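Local coordinates for chromosomal replication initiator protein DnaA (Aquifex aeolicus, PDB 1L8Q), which initiates and regulates chromosomal replication, probably by binding the replication origin as its ATP-bound form, and belongs to the AAA+ nucleotide-binding proteins, at residues F13-E17 with G18-A22; I164-N168 with K169-K173; K188-I191 with D192-E196; S138-P142 with Q143-G147; R155-G158 with G159-E163. All coordinates share one frame; numbering follows the deposited sequence.

Contact 1 (F13-E17 with G18-A22). With ADP (adenosine-5'-diphosphate), chain C.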
# COMPACT_ATOMS: atom_id res chain seq x y z
N PHE A 13 14.33 -9.26 -8.19
CA PHE A 13 13.48 -8.13 -8.47
C PHE A 13 13.16 -8.20 -9.95
O PHE A 13 14.07 -8.12 -10.79
CB PHE A 13 14.18 -6.81 -8.15
CG PHE A 13 13.27 -5.59 -8.19
CD1 PHE A 13 12.53 -5.22 -7.07
CD2 PHE A 13 13.19 -4.81 -9.33
CE1 PHE A 13 11.71 -4.10 -7.11
CE2 PHE A 13 12.38 -3.69 -9.37
CZ PHE A 13 11.64 -3.33 -8.26
N ILE A 14 11.90 -8.41 -10.28
CA ILE A 14 11.49 -8.43 -11.68
C ILE A 14 11.33 -7.00 -12.19
O ILE A 14 10.79 -6.15 -11.51
CB ILE A 14 10.19 -9.23 -11.86
CG1 ILE A 14 10.33 -10.61 -11.22
CG2 ILE A 14 9.85 -9.37 -13.35
CD1 ILE A 14 9.12 -11.49 -11.40
N VAL A 15 11.81 -6.76 -13.40
CA VAL A 15 11.85 -5.42 -13.95
C VAL A 15 10.87 -5.25 -15.10
O VAL A 15 10.79 -6.09 -15.99
CB VAL A 15 13.29 -5.06 -14.41
CG1 VAL A 15 13.34 -3.67 -15.04
CG2 VAL A 15 14.27 -5.15 -13.21
N GLY A 16 10.10 -4.17 -15.02
CA GLY A 16 9.12 -3.80 -16.03
C GLY A 16 9.19 -2.29 -16.20
O GLY A 16 9.92 -1.60 -15.46
N GLU A 17 8.46 -1.74 -17.14
CA GLU A 17 8.66 -0.32 -17.35
C GLU A 17 8.15 0.56 -16.20
O GLU A 17 8.38 1.75 -16.17
CB GLU A 17 8.22 0.14 -18.75
CG GLU A 17 9.41 0.18 -19.74
CD GLU A 17 10.08 1.57 -19.85
OE1 GLU A 17 10.14 2.32 -18.81
OE2 GLU A 17 10.53 1.93 -20.97
N GLY A 18 7.54 -0.07 -15.22
CA GLY A 18 7.02 0.66 -14.10
C GLY A 18 8.01 0.81 -12.96
O GLY A 18 7.78 1.62 -12.07
N ASN A 19 9.09 0.03 -12.96
CA ASN A 19 10.06 0.08 -11.88
C ASN A 19 11.50 0.14 -12.37
O ASN A 19 12.45 0.04 -11.59
CB ASN A 19 9.88 -1.09 -10.91
CG ASN A 19 9.83 -2.46 -11.62
OD1 ASN A 19 9.29 -3.44 -11.09
ND2 ASN A 19 10.40 -2.53 -12.82
N ARG A 20 11.64 0.31 -13.67
CA ARG A 20 12.94 0.36 -14.32
C ARG A 20 13.84 1.49 -13.81
O ARG A 20 14.99 1.23 -13.39
CB ARG A 20 12.75 0.49 -15.82
CG ARG A 20 13.87 -0.07 -16.65
CD ARG A 20 13.69 0.16 -18.13
NE ARG A 20 14.91 0.69 -18.73
CZ ARG A 20 14.94 1.48 -19.80
NH1 ARG A 20 13.82 1.84 -20.42
NH2 ARG A 20 16.11 1.91 -20.26
N LEU A 21 13.34 2.74 -13.85
CA LEU A 21 14.11 3.89 -13.36
C LEU A 21 14.70 3.58 -11.99
O LEU A 21 15.91 3.54 -11.81
CB LEU A 21 13.21 5.11 -13.22
CG LEU A 21 13.65 6.47 -13.75
CD1 LEU A 21 12.96 7.55 -12.96
CD2 LEU A 21 15.12 6.62 -13.69
N ALA A 22 13.83 3.37 -11.01
CA ALA A 22 14.26 3.09 -9.66
C ALA A 22 15.32 2.01 -9.69
O ALA A 22 16.40 2.17 -9.14
CB ALA A 22 13.08 2.66 -8.83
PB ADP C . 6.32 -1.80 -0.68
O1B ADP C . 7.56 -1.76 0.22
O2B ADP C . 6.34 -0.81 -1.81
O3B ADP C . 5.03 -1.87 0.07
PA ADP C . 7.44 -4.29 -0.94
O1A ADP C . 8.87 -3.94 -1.31
O2A ADP C . 7.24 -4.47 0.55
O3A ADP C . 6.42 -3.18 -1.45
O5' ADP C . 6.98 -5.59 -1.75
C5' ADP C . 5.71 -6.17 -1.52
C4' ADP C . 5.84 -7.61 -1.95
O4' ADP C . 5.82 -7.70 -3.39
C3' ADP C . 7.19 -8.15 -1.52
O3' ADP C . 6.98 -9.53 -1.25
C2' ADP C . 8.04 -7.97 -2.76
O2' ADP C . 9.16 -8.83 -2.87
C1' ADP C . 7.06 -8.21 -3.87
N9 ADP C . 7.53 -7.43 -5.03
C8 ADP C . 7.38 -6.09 -5.20
N7 ADP C . 7.94 -5.71 -6.39
C5 ADP C . 8.46 -6.81 -6.96
C6 ADP C . 9.19 -7.11 -8.20
N6 ADP C . 9.48 -6.14 -9.09
N1 ADP C . 9.56 -8.37 -8.43
C2 ADP C . 9.27 -9.36 -7.56
N3 ADP C . 8.60 -9.15 -6.41
C4 ADP C . 8.19 -7.93 -6.07
O HOH W 1 10.18 3.04 -14.51
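F13 and N19 face each other across a tight bend, and the adenine of ADP completes the group. Among the contacts of the aromatic ring and the apolar side chains, the amino N6 of ADP stands 3.5 Å above the F13 ring plane, over its centre. The ring gets there because CG of F13 is anti to the backbone N (chi1 -170°), and CE2 then lies 3.9 Å from CB of N19. V15 adds a looser touch, with its CG1 4.0 Å from CG of R20.

Backbone hydrogen bonds read the base. I14 N donates to N1 of ADP at 3.0 Å, and N6 of ADP donates in return to I14 O at 2.8 Å, so one residue matches both a donor and an acceptor of adenine. A further bond, N19 N to G16 O at 3.1 Å, closes a type I beta turn through E17 and G18, which delivers the chain to helix 20-31. Water 1 links E17 O to L21 N.

The charged pair lies farther out: R20 NH1 makes a weak salt bridge to E17 OE2 at 3.3 Å, and R20 also pairs with E24 through NE.

Around this bend, F13 meets the H52 ring edge-to-face, G18 bonds to the backbone of E165, I14 and N19 rest on helix 168-181, and L21 and A22 pack on V162 of strand 160-163.

Contact 2 (I164-N168 with K169-K173)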
# COMPACT_ATOMS: atom_id res chain seq x y z
N ILE A 164 7.95 4.73 -8.27
CA ILE A 164 7.98 3.32 -8.61
C ILE A 164 6.57 2.75 -8.71
O ILE A 164 5.69 3.09 -7.93
CB ILE A 164 8.83 2.55 -7.58
CG1 ILE A 164 9.03 1.11 -7.98
CG2 ILE A 164 8.23 2.65 -6.18
CD1 ILE A 164 9.77 0.35 -6.97
N GLU A 165 6.35 1.93 -9.72
CA GLU A 165 5.02 1.34 -9.94
C GLU A 165 5.12 -0.14 -10.24
O GLU A 165 6.12 -0.62 -10.78
CB GLU A 165 4.27 2.03 -11.10
CG GLU A 165 3.50 3.29 -10.72
CD GLU A 165 3.25 4.26 -11.90
OE1 GLU A 165 2.51 5.26 -11.71
OE2 GLU A 165 3.77 4.03 -13.03
N LEU A 166 4.08 -0.87 -9.88
CA LEU A 166 3.99 -2.27 -10.21
C LEU A 166 3.01 -2.42 -11.36
O LEU A 166 1.81 -2.52 -11.16
CB LEU A 166 3.50 -3.06 -9.02
CG LEU A 166 3.81 -4.55 -9.13
CD1 LEU A 166 5.27 -4.77 -8.83
CD2 LEU A 166 2.94 -5.35 -8.19
N ASP A 167 3.54 -2.41 -12.58
CA ASP A 167 2.71 -2.46 -13.76
C ASP A 167 2.17 -3.86 -14.09
O ASP A 167 2.63 -4.86 -13.55
CB ASP A 167 3.47 -1.87 -14.96
CG ASP A 167 4.53 -2.83 -15.54
OD1 ASP A 167 4.71 -3.95 -15.02
OD2 ASP A 167 5.22 -2.55 -16.54
N ASN A 168 1.21 -3.91 -15.00
CA ASN A 168 0.56 -5.17 -15.38
C ASN A 168 1.52 -6.25 -15.90
O ASN A 168 1.43 -7.40 -15.52
CB ASN A 168 -0.56 -4.93 -16.41
CG ASN A 168 -1.75 -4.17 -15.83
OD1 ASN A 168 -2.13 -4.38 -14.69
ND2 ASN A 168 -2.33 -3.30 -16.63
N LYS A 169 2.43 -5.87 -16.77
CA LYS A 169 3.37 -6.85 -17.29
C LYS A 169 4.16 -7.46 -16.14
O LYS A 169 4.49 -8.65 -16.17
CB LYS A 169 4.31 -6.24 -18.33
CG LYS A 169 5.18 -7.28 -19.04
CD LYS A 169 6.03 -6.67 -20.17
CE LYS A 169 6.43 -7.76 -21.22
NZ LYS A 169 7.63 -8.60 -20.84
N THR A 170 4.43 -6.66 -15.11
CA THR A 170 5.20 -7.11 -13.97
C THR A 170 4.40 -8.05 -13.03
O THR A 170 4.87 -9.13 -12.69
CB THR A 170 5.80 -5.90 -13.23
OG1 THR A 170 6.80 -5.30 -14.07
CG2 THR A 170 6.59 -6.33 -12.02
N ARG A 171 3.20 -7.64 -12.62
CA ARG A 171 2.36 -8.50 -11.80
C ARG A 171 2.26 -9.87 -12.46
O ARG A 171 2.43 -10.90 -11.83
CB ARG A 171 0.95 -7.93 -11.67
CG ARG A 171 0.74 -7.04 -10.49
CD ARG A 171 -0.73 -6.75 -10.17
NE ARG A 171 -1.38 -6.04 -11.26
CZ ARG A 171 -2.51 -6.44 -11.82
NH1 ARG A 171 -3.11 -7.54 -11.37
NH2 ARG A 171 -3.04 -5.75 -12.82
N PHE A 172 1.95 -9.85 -13.75
CA PHE A 172 1.85 -11.04 -14.53
C PHE A 172 3.02 -11.98 -14.27
O PHE A 172 2.83 -13.13 -13.88
CB PHE A 172 1.76 -10.67 -16.02
CG PHE A 172 1.71 -11.85 -16.94
CD1 PHE A 172 0.61 -12.69 -16.94
CD2 PHE A 172 2.74 -12.09 -17.83
CE1 PHE A 172 0.55 -13.79 -17.82
CE2 PHE A 172 2.70 -13.18 -18.71
CZ PHE A 172 1.60 -14.03 -18.70
N LYS A 173 4.24 -11.49 -14.47
CA LYS A 173 5.41 -12.32 -14.23
C LYS A 173 5.43 -12.77 -12.76
O LYS A 173 5.69 -13.95 -12.47
CB LYS A 173 6.69 -11.59 -14.62
CG LYS A 173 6.74 -11.21 -16.09
CD LYS A 173 8.12 -10.78 -16.51
CE LYS A 173 8.10 -10.21 -17.91
NZ LYS A 173 9.41 -9.56 -18.24
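Of the side chain of K169, CB comes nearest to D167, beside the carboxylate, while the rest of the lysine leads off. The backbone N and OG1 of T170 both donate to OD1 of D167, each at 2.7 Å, although the position of that oxygen is somewhat doubtful. CG of D167 sits between the backbone N and the carbonyl carbon (chi1 77°), which folds the carboxylate back over the start of the helix. The CG2 methyl of T170 turns the other way, 3.8 Å from CD1 of L166.

This is a side-chain N-cap: D167 occupies the cap of helix 168-181, which follows the last strand of the AAA+ sheet and opens the helical lid of that module. L166, just before the cap, also touches ADP and lies near T48.

R171 completes this first turn. Its N bonds to D167 O at 3.0 Å, and its CG packs 3.6 Å from CD2 of L166, the two side chains crossing at about a right angle. NH1 bonds to L195 O, and NH2 points to OD1 of N168, a bond modelled too short to be sure in detail.

F172 N donates to N168 O at 3.1 Å, and its ring reaches I191 and L195 of helix 188-197. K173, one step on, lies against I14.

Contact 3 (K188-I191 with D192-E196)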
# COMPACT_ATOMS: atom_id res chain seq x y z
N LYS A 188 -4.17 -20.59 -17.80
CA LYS A 188 -4.64 -19.28 -18.25
C LYS A 188 -5.70 -18.65 -17.32
O LYS A 188 -5.54 -17.51 -16.89
CB LYS A 188 -5.15 -19.34 -19.70
CG LYS A 188 -5.18 -17.95 -20.39
CD LYS A 188 -5.74 -18.02 -21.83
CE LYS A 188 -5.61 -16.67 -22.55
NZ LYS A 188 -6.15 -15.52 -21.75
N GLU A 189 -6.76 -19.40 -17.00
CA GLU A 189 -7.85 -18.85 -16.20
C GLU A 189 -7.41 -18.35 -14.84
O GLU A 189 -7.90 -17.33 -14.35
CB GLU A 189 -8.97 -19.87 -16.00
CG GLU A 189 -9.36 -20.61 -17.25
CD GLU A 189 -8.69 -21.96 -17.34
OE1 GLU A 189 -8.84 -22.78 -16.39
OE2 GLU A 189 -8.01 -22.21 -18.37
N VAL A 190 -6.50 -19.08 -14.21
CA VAL A 190 -6.04 -18.72 -12.89
C VAL A 190 -5.21 -17.46 -12.99
O VAL A 190 -5.45 -16.50 -12.26
CB VAL A 190 -5.20 -19.85 -12.25
CG1 VAL A 190 -4.81 -19.50 -10.84
CG2 VAL A 190 -5.98 -21.15 -12.28
N ILE A 191 -4.25 -17.46 -13.92
CA ILE A 191 -3.41 -16.29 -14.17
C ILE A 191 -4.28 -15.12 -14.50
O ILE A 191 -4.10 -14.04 -13.93
CB ILE A 191 -2.42 -16.55 -15.31
CG1 ILE A 191 -1.52 -17.73 -14.95
CG2 ILE A 191 -1.57 -15.31 -15.57
CD1 ILE A 191 -0.88 -18.39 -16.12
N ASP A 192 -5.26 -15.31 -15.38
CA ASP A 192 -6.21 -14.25 -15.69
C ASP A 192 -6.99 -13.79 -14.45
O ASP A 192 -7.08 -12.59 -14.17
CB ASP A 192 -7.16 -14.64 -16.81
CG ASP A 192 -6.53 -14.48 -18.21
OD1 ASP A 192 -5.40 -13.93 -18.30
OD2 ASP A 192 -7.08 -14.89 -19.26
N TYR A 193 -7.53 -14.74 -13.68
CA TYR A 193 -8.29 -14.38 -12.50
C TYR A 193 -7.49 -13.48 -11.61
O TYR A 193 -8.02 -12.52 -11.04
CB TYR A 193 -8.68 -15.63 -11.69
CG TYR A 193 -9.28 -15.27 -10.34
CD1 TYR A 193 -10.65 -15.00 -10.22
CD2 TYR A 193 -8.49 -15.16 -9.22
CE1 TYR A 193 -11.20 -14.67 -9.00
CE2 TYR A 193 -9.04 -14.81 -7.98
CZ TYR A 193 -10.40 -14.58 -7.89
OH TYR A 193 -10.95 -14.22 -6.67
N LEU A 194 -6.22 -13.81 -11.44
CA LEU A 194 -5.36 -13.07 -10.56
C LEU A 194 -5.04 -11.68 -11.12
O LEU A 194 -4.97 -10.70 -10.36
CB LEU A 194 -4.10 -13.87 -10.26
CG LEU A 194 -4.38 -15.18 -9.50
CD1 LEU A 194 -3.16 -16.07 -9.48
CD2 LEU A 194 -4.89 -14.91 -8.08
N LEU A 195 -4.88 -11.58 -12.44
CA LEU A 195 -4.58 -10.29 -13.05
C LEU A 195 -5.70 -9.32 -12.78
O LEU A 195 -5.47 -8.20 -12.32
CB LEU A 195 -4.37 -10.40 -14.55
CG LEU A 195 -2.95 -10.68 -15.06
CD1 LEU A 195 -2.90 -10.52 -16.58
CD2 LEU A 195 -1.91 -9.77 -14.39
N GLU A 196 -6.93 -9.76 -13.02
CA GLU A 196 -8.09 -8.92 -12.82
C GLU A 196 -8.38 -8.56 -11.37
O GLU A 196 -8.95 -7.52 -11.11
CB GLU A 196 -9.34 -9.53 -13.45
CG GLU A 196 -9.63 -9.04 -14.87
CD GLU A 196 -9.96 -7.54 -14.96
OE1 GLU A 196 -9.78 -6.80 -13.96
OE2 GLU A 196 -10.39 -7.08 -16.05
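Y193 meets V190 chiefly at the root of its side chain, where CB lies 3.4 Å from V190 O, a carbonyl that approaches the ring obliquely. At the ring edge, in its plane, sits CD2 of L194. With CG anti to the backbone N (chi1 171°), the tyrosine leans out from the helix, and its OH bonds to E223.

The other flat group is the carboxylate of D192. Its OD2 receives NZ of K188 at 2.7 Å on its syn lone pair. The lysine runs extended and bends only at its last torsion (chi4 -51°), which curls the ammonium round to the acid one turn along, the two side chains crossing obliquely. Were D192 replaced by an alanine, the ammonium of K188 would probably be left without its mate and free to swing toward solvent.

Beneath these side chains run the main-chain bonds: the amides of D192 to L195 each donate to the carbonyl four residues earlier, K188 to I191, with D192 N 2.7 Å from K188 O. V190 and L194 lie side by side, CG1 to CD1 4.0 Å, while I191 and L195 turn to helix 168-181.

The pattern is that of an amphipathic alpha helix with an i to i+4 salt bridge on its exposed side. Here it belongs to the AAA+ lid and also meets domain IV, the part thought to bind double-stranded DNA, through F216, L219 and E223.

Contact 4 (S138-P142 with Q143-G147)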
# COMPACT_ATOMS: atom_id res chain seq x y z
N SER A 138 9.48 6.23 0.38
CA SER A 138 8.30 6.86 0.93
C SER A 138 7.11 6.47 0.11
O SER A 138 7.26 5.98 -1.00
CB SER A 138 8.44 8.37 0.92
OG SER A 138 7.17 8.98 1.12
N ASP A 139 5.92 6.68 0.64
CA ASP A 139 4.73 6.34 -0.10
C ASP A 139 4.28 7.56 -0.87
O ASP A 139 3.28 7.53 -1.56
CB ASP A 139 3.60 5.83 0.82
CG ASP A 139 3.06 6.90 1.73
OD1 ASP A 139 3.77 7.90 1.97
OD2 ASP A 139 1.93 6.86 2.26
N ARG A 140 4.99 8.66 -0.72
CA ARG A 140 4.59 9.87 -1.41
C ARG A 140 5.79 10.74 -1.71
O ARG A 140 6.82 10.63 -1.05
CB ARG A 140 3.55 10.63 -0.59
CG ARG A 140 4.09 11.18 0.71
CD ARG A 140 3.02 11.47 1.72
NE ARG A 140 2.14 10.33 1.88
CZ ARG A 140 1.15 10.27 2.77
NH1 ARG A 140 0.90 11.29 3.58
NH2 ARG A 140 0.40 9.18 2.84
N HIS A 141 5.64 11.58 -2.71
CA HIS A 141 6.66 12.53 -3.15
C HIS A 141 7.03 13.45 -2.00
O HIS A 141 6.18 13.78 -1.19
CB HIS A 141 6.07 13.35 -4.31
CG HIS A 141 7.08 14.15 -5.06
ND1 HIS A 141 7.53 15.38 -4.62
CD2 HIS A 141 7.72 13.91 -6.23
CE1 HIS A 141 8.42 15.85 -5.48
NE2 HIS A 141 8.55 14.97 -6.47
N PRO A 142 8.28 13.87 -1.90
CA PRO A 142 8.67 14.81 -0.83
C PRO A 142 7.73 16.02 -0.74
O PRO A 142 7.39 16.41 0.37
CB PRO A 142 10.07 15.23 -1.24
CG PRO A 142 10.60 14.01 -1.99
CD PRO A 142 9.42 13.45 -2.73
N GLN A 143 7.30 16.58 -1.87
CA GLN A 143 6.40 17.73 -1.85
C GLN A 143 5.10 17.44 -1.12
O GLN A 143 4.32 18.34 -0.88
CB GLN A 143 6.06 18.20 -3.29
CG GLN A 143 7.18 18.99 -4.02
CD GLN A 143 7.69 20.20 -3.22
OE1 GLN A 143 7.03 21.26 -3.20
NE2 GLN A 143 8.86 20.05 -2.56
N LYS A 144 4.86 16.18 -0.79
CA LYS A 144 3.63 15.81 -0.12
C LYS A 144 3.89 15.38 1.31
O LYS A 144 2.97 14.98 2.03
CB LYS A 144 2.92 14.70 -0.87
CG LYS A 144 2.57 15.08 -2.30
CD LYS A 144 1.24 14.50 -2.73
CE LYS A 144 1.06 14.59 -4.24
NZ LYS A 144 1.60 13.40 -4.97
N LEU A 145 5.14 15.45 1.72
CA LEU A 145 5.49 15.17 3.09
C LEU A 145 5.09 16.34 4.02
O LEU A 145 5.92 17.17 4.38
CB LEU A 145 6.99 14.88 3.22
CG LEU A 145 7.48 13.58 2.58
CD1 LEU A 145 8.99 13.43 2.70
CD2 LEU A 145 6.78 12.38 3.19
N ASP A 146 3.82 16.40 4.40
CA ASP A 146 3.42 17.34 5.44
C ASP A 146 4.05 16.90 6.74
O ASP A 146 4.22 15.71 6.99
CB ASP A 146 1.90 17.35 5.61
CG ASP A 146 1.20 18.14 4.53
OD1 ASP A 146 1.07 17.61 3.39
OD2 ASP A 146 0.74 19.30 4.72
N GLY A 147 4.45 17.86 7.56
CA GLY A 147 5.03 17.54 8.85
C GLY A 147 6.51 17.22 8.84
O GLY A 147 7.08 16.98 9.90
O HOH W 2 3.13 10.73 -4.70
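H141 and Q143 form the innermost contact. Q143 N donates to ND1 of H141 at 3.0 Å, a fairly straight bond (161°) that enters at the ring edge, close to its plane. The imidazole is turned forward along the chain, toward Q143, with CG anti to the backbone N (chi1 -168°), and CB of Q143 then lies alongside, 3.4 Å from ND1. CD of P142 sits over one face, toward the rim.

Two main-chain bonds wind the next turn, a short 3-10 segment: K144 N to H141 O, with K144 N less surely placed, and L145 N to P142 O at 2.8 Å. The side chain of L145 folds back to S138 and R140, its CD2 3.9 Å from CG of R140 and 4.0 Å from OG of S138.

What positions these groups lies a shell farther out. OG of S138 donates to R140 O at 2.7 Å, in the carbonyl plane and on a lone pair, fixing the chain as it leaves strand 133-138, whose end in AAA+ proteins generally carries sensor 1. R140 is steadied by a salt bridge from NH2 to OD2 of D139 at 2.8 Å. The ring of H141 meets Y43 edge-to-face. A leucine in its place has no ring nitrogen, so Q143 N would probably lose its acceptor and the bend would be less well fixed.

Because ND1 accepts a hydrogen bond from Q143 N, the imidazole is probably neutral, with its hydrogen on NE2.

Contact 5 (R155-G158 with G159-E163)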
# COMPACT_ATOMS: atom_id res chain seq x y z
N ARG A 155 16.89 19.03 0.95
CA ARG A 155 17.96 18.07 0.85
C ARG A 155 17.55 16.88 -0.02
O ARG A 155 18.27 16.50 -0.94
CB ARG A 155 18.44 17.63 2.23
CG ARG A 155 19.19 18.72 2.97
CD ARG A 155 20.70 18.62 2.81
NE ARG A 155 21.41 19.66 3.56
CZ ARG A 155 22.68 19.54 3.91
NH1 ARG A 155 23.36 18.44 3.58
NH2 ARG A 155 23.29 20.53 4.59
N PHE A 156 16.39 16.30 0.24
CA PHE A 156 15.96 15.18 -0.56
C PHE A 156 15.92 15.64 -2.02
O PHE A 156 16.29 14.92 -2.94
CB PHE A 156 14.56 14.71 -0.16
CG PHE A 156 14.43 14.26 1.28
CD1 PHE A 156 15.54 13.96 2.04
CD2 PHE A 156 13.18 14.13 1.86
CE1 PHE A 156 15.41 13.53 3.36
CE2 PHE A 156 13.04 13.70 3.17
CZ PHE A 156 14.16 13.40 3.92
N GLU A 157 15.49 16.87 -2.23
CA GLU A 157 15.29 17.30 -3.58
C GLU A 157 16.57 17.62 -4.30
O GLU A 157 16.58 17.83 -5.53
CB GLU A 157 14.27 18.41 -3.64
CG GLU A 157 12.87 17.86 -3.76
CD GLU A 157 11.80 18.87 -3.45
OE1 GLU A 157 12.12 20.08 -3.41
OE2 GLU A 157 10.64 18.45 -3.23
N GLY A 158 17.67 17.60 -3.56
CA GLY A 158 18.96 17.81 -4.15
C GLY A 158 19.46 16.53 -4.78
O GLY A 158 20.41 16.52 -5.56
N GLY A 159 18.80 15.43 -4.48
CA GLY A 159 19.26 14.16 -5.03
C GLY A 159 18.51 13.69 -6.26
O GLY A 159 18.31 14.45 -7.22
N ILE A 160 18.11 12.42 -6.25
CA ILE A 160 17.30 11.87 -7.33
C ILE A 160 16.01 11.25 -6.81
O ILE A 160 16.02 10.39 -5.93
CB ILE A 160 18.11 10.88 -8.21
CG1 ILE A 160 17.23 10.33 -9.33
CG2 ILE A 160 18.69 9.75 -7.38
CD1 ILE A 160 18.01 9.92 -10.59
N LEU A 161 14.90 11.72 -7.35
CA LEU A 161 13.58 11.25 -6.94
C LEU A 161 13.02 10.37 -8.03
O LEU A 161 12.92 10.79 -9.17
CB LEU A 161 12.63 12.44 -6.78
CG LEU A 161 12.66 13.21 -5.47
CD1 LEU A 161 14.05 13.25 -4.89
CD2 LEU A 161 12.07 14.62 -5.65
N VAL A 162 12.63 9.15 -7.68
CA VAL A 162 12.07 8.26 -8.68
C VAL A 162 10.81 7.54 -8.21
O VAL A 162 10.82 6.84 -7.20
CB VAL A 162 13.10 7.23 -9.18
CG1 VAL A 162 14.43 7.90 -9.42
CG2 VAL A 162 13.28 6.17 -8.18
N GLU A 163 9.74 7.72 -8.94
CA GLU A 163 8.48 7.07 -8.64
C GLU A 163 8.57 5.61 -9.03
O GLU A 163 9.18 5.27 -10.01
CB GLU A 163 7.38 7.76 -9.44
CG GLU A 163 5.98 7.28 -9.17
CD GLU A 163 4.94 8.20 -9.78
OE1 GLU A 163 5.32 9.00 -10.68
OE2 GLU A 163 3.75 8.15 -9.37
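L161 reaches from the first residues of strand 160-163 back to F156 and E157 at the end of helix 150-157. Its CB leaves the strand on the helix side, and CG lies beside the backbone N, anti to the carbonyl carbon (chi1 -83°), so the fork opens over the helix end. The two methyls then part company. CD1 rests 3.4 Å from F156 O, a carbon against a carbonyl oxygen. CD2 lies 3.8 Å from CG of E157 and also packs on H141 and P142. E157 runs extended beyond CG, which takes its carboxylate past the leucine, where OE2 is bonded by Q143.

The backbone beneath makes the turn itself. G159 N donates to F156 O at 3.0 Å, closing a type I beta turn through E157 and G158. One residue earlier, G158 N bonds to R155 O at 2.9 Å, giving two successive i to i+3 bonds. The chain then enters strand 160-163, which lies at an outer border of the parallel sheet and pairs with strand 40-43. The segment is thus the second half of a beta-alpha-beta crossover that begins at strand 133-138, with F156 of the helix packed against F41 of the sheet.

F156 O accepts from G159 N, and the CD1 methyl of L161 adds apolar contact to the same oxygen: across these segments the turn is closed by main-chain bonding, with the leucine methyls packing beside it and no side-chain hydrogen bond.

How the contacts relate
Contacts 1 and 2 both border the nucleotide and touch through the main chain, which places the adenine-reading turn beside the capped helix start. Contact 2 passes on to contact 3 through R171 and F172, joining two successive lid helices. Contacts 4 and 5 form a second pair at the sheet, tied by Q143 and E157 and by L161 against H141. Contacts 2 and 5 lie nearer the surface, while 1, 3 and 4 are partly buried. Their chemistry differs accordingly: ligand-reading amides in 1, a carboxylate cap in 2, a regular helix with an outer ion pair in 3, an imidazole acceptor in 4, and apolar cover in 5.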